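Local structure of uncharacterized protein (Parabacteroides merdae, 4MXN) at residues G121-V126 and L166-N171; A147-C152 and A173-D178. The protein is of unknown function but probably acts as a glycoside hydrolase of family 28, a family of pectin-degrading beta-helix enzymes. One frame throughout, in Å; residues are numbered along the deposited sequence.

Contact 1 of 2, residues G121-V126 and L166-N171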
ATOM      1  N   GLY A 121       4.519   1.592  -7.631  1.00 16.22           N
ATOM      2  CA  GLY A 121       5.405   2.418  -6.809  1.00 16.27           C
ATOM      3  C   GLY A 121       6.385   3.314  -7.519  1.00 20.50           C
ATOM      4  O   GLY A 121       6.946   4.218  -6.879  1.00 22.39           O
ATOM      5  N   ARG A 122       6.645   3.067  -8.832  1.00 17.03           N
ATOM      6  CA  ARG A 122       7.607   3.844  -9.641  1.00 15.50           C
ATOM      7  C   ARG A 122       8.901   4.086  -8.855  1.00 19.76           C
ATOM      8  O   ARG A 122       9.388   5.211  -8.765  1.00 19.45           O
ATOM      9  CB  ARG A 122       6.975   5.180 -10.090  1.00 18.47           C
ATOM     10  CG  ARG A 122       5.780   4.970 -11.030  1.00 28.19           C
ATOM     11  CD  ARG A 122       5.674   6.021 -12.098  1.00 38.28           C
ATOM     12  NE  ARG A 122       6.847   6.109 -12.971  1.00 40.44           N
ATOM     13  CZ  ARG A 122       7.461   7.249 -13.277  1.00 51.40           C
ATOM     14  NH1 ARG A 122       7.037   8.397 -12.765  1.00 24.66           N
ATOM     15  NH2 ARG A 122       8.509   7.249 -14.094  1.00 44.03           N
ATOM     16  N   SER A 123       9.439   3.008  -8.256  1.00 17.48           N
ATOM     17  CA  SER A 123      10.566   3.033  -7.336  1.00 16.62           C
ATOM     18  C   SER A 123      11.773   3.869  -7.788  1.00 20.85           C
ATOM     19  O   SER A 123      12.245   4.664  -6.987  1.00 21.07           O
ATOM     20  CB  SER A 123      11.021   1.616  -7.008  1.00 18.46           C
ATOM     21  OG  SER A 123      11.638   0.974  -8.109  1.00 24.14           O
ATOM     22  N   ILE A 124      12.267   3.705  -9.026  1.00 17.87           N
ATOM     23  CA  ILE A 124      13.468   4.424  -9.475  1.00 19.04           C
ATOM     24  C   ILE A 124      13.213   5.937  -9.473  1.00 21.77           C
ATOM     25  O   ILE A 124      13.988   6.677  -8.862  1.00 19.82           O
ATOM     26  CB  ILE A 124      14.015   3.906 -10.844  1.00 22.80           C
ATOM     27  CG1 ILE A 124      14.497   2.422 -10.681  1.00 23.25           C
ATOM     28  CG2 ILE A 124      15.133   4.851 -11.423  1.00 24.54           C
ATOM     29  CD1 ILE A 124      15.212   1.779 -11.803  1.00 33.07           C
ATOM     30  N   ALA A 125      12.128   6.383 -10.090  1.00 19.54           N
ATOM     31  CA  ALA A 125      11.792   7.815 -10.161  1.00 19.35           C
ATOM     32  C   ALA A 125      11.467   8.414  -8.790  1.00 20.36           C
ATOM     33  O   ALA A 125      11.893   9.533  -8.512  1.00 18.38           O
ATOM     34  CB  ALA A 125      10.633   8.029 -11.117  1.00 20.05           C
ATOM     35  N   VAL A 126      10.754   7.664  -7.920  1.00 17.77           N
ATOM     36  CA  VAL A 126      10.394   8.128  -6.562  1.00 15.75           C
ATOM     37  C   VAL A 126      11.674   8.233  -5.700  1.00 18.32           C
ATOM     38  O   VAL A 126      11.883   9.256  -5.032  1.00 16.49           O
ATOM     39  CB  VAL A 126       9.307   7.227  -5.909  1.00 19.59           C
ATOM     40  CG1 VAL A 126       9.176   7.506  -4.410  1.00 20.20           C
ATOM     41  CG2 VAL A 126       7.956   7.400  -6.600  1.00 19.19           C
ATOM     42  N   LEU A 166       0.794  -5.510  -6.221  1.00 17.63           N
ATOM     43  CA  LEU A 166       1.650  -4.493  -5.602  1.00 17.20           C
ATOM     44  C   LEU A 166       2.930  -4.507  -6.398  1.00 21.02           C
ATOM     45  O   LEU A 166       3.651  -5.509  -6.402  1.00 21.39           O
ATOM     46  CB  LEU A 166       1.858  -4.821  -4.099  1.00 17.47           C
ATOM     47  CG  LEU A 166       0.563  -4.837  -3.269  1.00 20.70           C
ATOM     48  CD1 LEU A 166       0.833  -5.210  -1.839  1.00 20.89           C
ATOM     49  CD2 LEU A 166      -0.159  -3.487  -3.356  1.00 22.15           C
ATOM     50  N   GLN A 167       3.166  -3.446  -7.152  1.00 16.36           N
ATOM     51  CA  GLN A 167       4.279  -3.441  -8.083  1.00 15.91           C
ATOM     52  C   GLN A 167       5.290  -2.339  -7.848  1.00 20.34           C
ATOM     53  O   GLN A 167       4.941  -1.157  -7.752  1.00 19.87           O
ATOM     54  CB  GLN A 167       3.709  -3.316  -9.500  1.00 17.32           C
ATOM     55  CG  GLN A 167       4.721  -3.223 -10.641  1.00 26.52           C
ATOM     56  CD  GLN A 167       4.005  -3.220 -11.965  1.00 42.47           C
ATOM     57  OE1 GLN A 167       3.449  -4.227 -12.401  1.00 38.64           O
ATOM     58  NE2 GLN A 167       3.938  -2.073 -12.592  1.00 30.71           N
ATOM     59  N   ASP A 168       6.572  -2.740  -7.882  1.00 18.15           N
ATOM     60  CA  ASP A 168       7.739  -1.853  -7.909  1.00 18.40           C
ATOM     61  C   ASP A 168       7.711  -0.823  -6.781  1.00 20.19           C
ATOM     62  O   ASP A 168       7.890   0.371  -6.997  1.00 19.60           O
ATOM     63  CB  ASP A 168       7.814  -1.168  -9.294  1.00 20.20           C
ATOM     64  CG  ASP A 168       9.063  -0.360  -9.541  1.00 25.90           C
ATOM     65  OD1 ASP A 168      10.158  -0.825  -9.141  1.00 23.14           O
ATOM     66  OD2 ASP A 168       8.950   0.734 -10.150  1.00 24.08           O
ATOM     67  N   ALA A 169       7.528  -1.321  -5.569  1.00 17.22           N
ATOM     68  CA  ALA A 169       7.504  -0.546  -4.351  1.00 16.33           C
ATOM     69  C   ALA A 169       8.790   0.283  -4.213  1.00 21.23           C
ATOM     70  O   ALA A 169       9.877  -0.242  -4.463  1.00 21.64           O
ATOM     71  CB  ALA A 169       7.360  -1.487  -3.158  1.00 16.38           C
ATOM     72  N   ALA A 170       8.653   1.574  -3.813  1.00 16.26           N
ATOM     73  CA  ALA A 170       9.792   2.475  -3.590  1.00 16.04           C
ATOM     74  C   ALA A 170      10.558   2.081  -2.334  1.00 20.42           C
ATOM     75  O   ALA A 170      11.701   2.483  -2.154  1.00 21.54           O
ATOM     76  CB  ALA A 170       9.309   3.911  -3.476  1.00 16.76           C
ATOM     77  N   ASN A 171       9.919   1.295  -1.458  1.00 18.18           N
ATOM     78  CA  ASN A 171      10.535   0.811  -0.233  1.00 18.19           C
ATOM     79  C   ASN A 171      10.091  -0.657  -0.077  1.00 21.58           C
ATOM     80  O   ASN A 171      10.368  -1.443  -0.968  1.00 21.91           O
ATOM     81  CB  ASN A 171      10.164   1.721   0.935  1.00 21.03           C
ATOM     82  CG  ASN A 171      11.208   1.748   2.035  1.00 38.47           C
ATOM     83  OD1 ASN A 171      11.865   0.751   2.324  1.00 26.28           O
ATOM     84  ND2 ASN A 171      11.363   2.884   2.695  1.00 34.39           N
TER
HETATM   85  O   HOH W   1      11.063   1.971 -11.073  1.00 24.92           O
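Asp-168 reaches from the end of a strand to the first turn of a helix and grips Ser-123 there, an example of a carboxylate joining two chain segments at a turn. Its CG stands anti to the backbone N, beside the carbonyl carbon (chi1 -172°), and from there both oxygens meet Ser-123. Followed outward, the serine side chain first sets CB 3.4 Å from Ala-169 O, and its tip OG then donates to Asp-168 OD1 at 2.5 Å, a short hydrogen bond that comes from above the carboxylate plane. OD1 also accepts a hydrogen bond from Ala-193 N. OD2 accepts the backbone N of Ser-123 at 3.0 Å, again from well above the plane, and takes a hydrogen bond from a water that in turn accepts one from Ile-124 N. Two successive amides of the helix start, one directly and one through water, thus lead to the same oxygen, and their positive polarity would probably stabilise the negative charge. With an alanine at Asp-168, the Ser-123 hydroxyl would probably be set free to turn, its amide left with the weak bond to Asp-168 O, and Ala-193 N deprived of this acceptor. Beside this polar group, Gly-121 N donates a hydrogen bond to Gln-167 O at 2.8 Å, nearly straight at 172°, and the Gly-121 CA lies so near the backbone of 168-170 that a side chain there would clash. Further along the helix, Val-126 CG1 meets Ala-170 CB at 3.7 Å. The contact lies where strands 118-120 and 165-167 run parallel, with helix 123-136 following the first, strand 182-190 flanking the second, and Val-126 resting on strand 82-86.

Contact 2 of 2, residues A147-C152 and A173-D178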
ATOM      1  N   ALA A 147      11.350   7.092   1.358  1.00 22.85           N
ATOM      2  CA  ALA A 147      10.753   6.308   0.277  1.00 22.58           C
ATOM      3  C   ALA A 147       9.501   5.573   0.800  1.00 24.36           C
ATOM      4  O   ALA A 147       9.567   4.915   1.846  1.00 22.64           O
ATOM      5  CB  ALA A 147      11.775   5.338  -0.289  1.00 23.25           C
ATOM      6  N   PRO A 148       8.333   5.755   0.144  1.00 20.55           N
ATOM      7  CA  PRO A 148       7.121   5.147   0.673  1.00 19.46           C
ATOM      8  C   PRO A 148       6.964   3.680   0.337  1.00 22.95           C
ATOM      9  O   PRO A 148       7.370   3.198  -0.724  1.00 21.07           O
ATOM     10  CB  PRO A 148       6.002   5.953  -0.004  1.00 21.32           C
ATOM     11  CG  PRO A 148       6.571   6.364  -1.307  1.00 25.63           C
ATOM     12  CD  PRO A 148       8.040   6.583  -1.048  1.00 22.70           C
ATOM     13  N   ALA A 149       6.284   2.984   1.235  1.00 20.14           N
ATOM     14  CA  ALA A 149       5.829   1.629   1.008  1.00 19.64           C
ATOM     15  C   ALA A 149       4.604   1.721   0.090  1.00 19.09           C
ATOM     16  O   ALA A 149       4.112   2.828  -0.164  1.00 18.85           O
ATOM     17  CB  ALA A 149       5.459   0.982   2.344  1.00 20.83           C
ATOM     18  N   LEU A 150       4.103   0.596  -0.421  1.00 16.10           N
ATOM     19  CA  LEU A 150       2.871   0.682  -1.219  1.00 15.76           C
ATOM     20  C   LEU A 150       1.677   0.736  -0.272  1.00 20.22           C
ATOM     21  O   LEU A 150       0.787   1.562  -0.468  1.00 20.05           O
ATOM     22  CB  LEU A 150       2.751  -0.462  -2.226  1.00 14.63           C
ATOM     23  CG  LEU A 150       3.798  -0.461  -3.324  1.00 18.20           C
ATOM     24  CD1 LEU A 150       3.765  -1.743  -4.106  1.00 19.46           C
ATOM     25  CD2 LEU A 150       3.624   0.685  -4.283  1.00 18.59           C
ATOM     26  N   ILE A 151       1.704  -0.103   0.782  1.00 18.09           N
ATOM     27  CA  ILE A 151       0.693  -0.198   1.840  1.00 19.77           C
ATOM     28  C   ILE A 151       1.377  -0.213   3.204  1.00 24.60           C
ATOM     29  O   ILE A 151       2.361  -0.934   3.396  1.00 22.34           O
ATOM     30  CB  ILE A 151      -0.170  -1.488   1.633  1.00 24.56           C
ATOM     31  CG1 ILE A 151      -1.106  -1.377   0.420  1.00 24.05           C
ATOM     32  CG2 ILE A 151      -0.908  -1.920   2.900  1.00 28.97           C
ATOM     33  CD1 ILE A 151      -1.645  -2.825  -0.049  1.00 36.68           C
ATOM     34  N   CYS A 152       0.857   0.574   4.155  1.00 24.74           N
ATOM     35  CA  CYS A 152       1.369   0.592   5.523  1.00 26.93           C
ATOM     36  C   CYS A 152       0.208   0.760   6.506  1.00 29.06           C
ATOM     37  O   CYS A 152      -0.486   1.779   6.455  1.00 26.98           O
ATOM     38  CB  CYS A 152       2.425   1.678   5.720  1.00 29.31           C
ATOM     39  SG  CYS A 152       3.170   1.698   7.375  1.00 35.16           S
ATOM     40  N   ALA A 173       6.892  -3.407   0.067  1.00 19.57           N
ATOM     41  CA  ALA A 173       5.550  -3.334  -0.527  1.00 18.57           C
ATOM     42  C   ALA A 173       4.455  -3.168   0.548  1.00 23.74           C
ATOM     43  O   ALA A 173       3.566  -2.327   0.388  1.00 22.72           O
ATOM     44  CB  ALA A 173       5.270  -4.563  -1.361  1.00 18.50           C
ATOM     45  N   GLU A 174       4.520  -3.970   1.629  1.00 19.30           N
ATOM     46  CA  GLU A 174       3.500  -3.985   2.680  1.00 19.17           C
ATOM     47  C   GLU A 174       4.107  -3.906   4.040  1.00 23.71           C
ATOM     48  O   GLU A 174       5.023  -4.671   4.340  1.00 23.92           O
ATOM     49  CB  GLU A 174       2.685  -5.294   2.630  1.00 21.23           C
ATOM     50  CG  GLU A 174       1.915  -5.630   1.369  1.00 24.06           C
ATOM     51  CD  GLU A 174       1.505  -7.096   1.301  1.00 30.86           C
ATOM     52  OE1 GLU A 174       0.636  -7.518   2.095  1.00 22.22           O
ATOM     53  OE2 GLU A 174       2.084  -7.838   0.478  1.00 28.83           O
ATOM     54  N   ILE A 175       3.548  -3.060   4.907  1.00 20.47           N
ATOM     55  CA  ILE A 175       4.014  -2.938   6.297  1.00 20.11           C
ATOM     56  C   ILE A 175       2.819  -3.089   7.215  1.00 23.20           C
ATOM     57  O   ILE A 175       1.827  -2.375   7.043  1.00 23.88           O
ATOM     58  CB  ILE A 175       4.778  -1.612   6.570  1.00 23.16           C
ATOM     59  CG1 ILE A 175       6.065  -1.483   5.697  1.00 23.75           C
ATOM     60  CG2 ILE A 175       5.118  -1.476   8.091  1.00 25.24           C
ATOM     61  CD1 ILE A 175       6.685  -0.117   5.754  1.00 29.93           C
ATOM     62  N   TYR A 176       2.893  -4.039   8.161  1.00 21.22           N
ATOM     63  CA  TYR A 176       1.843  -4.271   9.160  1.00 21.42           C
ATOM     64  C   TYR A 176       2.501  -4.153  10.510  1.00 25.07           C
ATOM     65  O   TYR A 176       3.422  -4.921  10.831  1.00 25.66           O
ATOM     66  CB  TYR A 176       1.124  -5.629   8.963  1.00 23.19           C
ATOM     67  CG  TYR A 176       0.553  -5.784   7.570  1.00 26.04           C
ATOM     68  CD1 TYR A 176      -0.609  -5.112   7.191  1.00 28.69           C
ATOM     69  CD2 TYR A 176       1.193  -6.570   6.619  1.00 26.91           C
ATOM     70  CE1 TYR A 176      -1.108  -5.209   5.891  1.00 25.64           C
ATOM     71  CE2 TYR A 176       0.699  -6.678   5.316  1.00 27.12           C
ATOM     72  CZ  TYR A 176      -0.457  -6.002   4.962  1.00 26.84           C
ATOM     73  OH  TYR A 176      -0.938  -6.091   3.681  1.00 25.42           O
ATOM     74  N   LYS A 177       2.109  -3.118  11.259  1.00 19.37           N
ATOM     75  CA  LYS A 177       2.681  -2.826  12.558  1.00 19.95           C
ATOM     76  C   LYS A 177       1.584  -2.679  13.597  1.00 24.72           C
ATOM     77  O   LYS A 177       0.697  -1.849  13.414  1.00 25.35           O
ATOM     78  CB  LYS A 177       3.536  -1.539  12.485  1.00 21.68           C
ATOM     79  CG  LYS A 177       4.219  -1.195  13.800  1.00 30.18           C
ATOM     80  CD  LYS A 177       5.170  -0.013  13.679  1.00 38.13           C
ATOM     81  CE  LYS A 177       5.729   0.395  15.030  1.00 49.30           C
ATOM     82  NZ  LYS A 177       6.550  -0.670  15.669  1.00 53.94           N
ATOM     83  N   ASP A 178       1.645  -3.486  14.689  1.00 22.94           N
ATOM     84  CA  ASP A 178       0.719  -3.461  15.839  1.00 23.53           C
ATOM     85  C   ASP A 178      -0.747  -3.544  15.393  1.00 26.84           C
ATOM     86  O   ASP A 178      -1.603  -2.861  15.945  1.00 26.45           O
ATOM     87  CB  ASP A 178       0.944  -2.193  16.698  1.00 26.41           C
ATOM     88  CG  ASP A 178       2.374  -1.978  17.164  1.00 40.91           C
ATOM     89  OD1 ASP A 178       3.071  -2.985  17.429  1.00 43.07           O
ATOM     90  OD2 ASP A 178       2.786  -0.804  17.289  1.00 46.50           O
TER
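Ile-175 packs its two branches against different residues of 147-152: CD1 meets Ala-149, before the corner at Leu-150, and CG2 meets Cys-152, after it. Its CG1 lies anti to the carbonyl carbon (chi1 -61°), and the extended chain beyond it brings CD1 to 3.8 Å from Ala-149 CB. The other branch shares the sulfur with CB: Cys-152 SG lies 3.8 Å from Ile-175 CG2. Cys-152 holds its sulfur anti to its own N, and the disulfide to Cys-99 restrains the sulfur there. The opposite sheet face carries Ile-151 and Glu-174. There Ile-151 CG2 approaches the Tyr-176 ring obliquely, 4.2 Å from Tyr-176 OH. The phenol donates to Glu-174 OE1 at 2.7 Å, in the plane of the ring and on the anti lone pair of that oxygen, an arrangement that limits rotation of the buried carboxylate. Between the strands, Ala-173 O accepts Ile-151 N at 2.9 Å and, weakly, Leu-150 N, while Ile-175 N returns a hydrogen bond to Ile-151 O. Two amides converge on a single carbonyl where the chain turns a corner at Leu-150, whose CB packs 3.3 Å from Ala-173 O. In the parallel sheet, strand 151-154 runs between 104-106 and 174-177, and the latter is followed by 199-202, where Ser-200 touches Ile-175. Leu-166 of strand 165-167 and Val-184 and Val-189 of strand 182-190 touch Glu-174 on its face of the sheet, which probably looks into the interior of the right-handed parallel beta-helix expected for this family.

Overall arrangement
The two contacts illustrate how successive coils of a beta-helix are stacked: each joins a segment to one further along the chain, and their segments alternate, 121-126, 147-152, 166-171, 173-178. Their centres lie about 12 Å apart. Contact 2 belongs to the five-stranded parallel sheet, whereas contact 1 sits at the ends of strands 118-120 and 165-167, in a different set of parallel strands. Strands 165-167 and 174-177 follow each other directly, so the short connection between them carries the chain from one contact to the other. They also touch: Asn-171 ND2 probably hydrogen-bonds to Ala-147 O, and Leu-166 CD1 packs on Glu-174 CG, so that the segments of the two contacts are packed directly on one another.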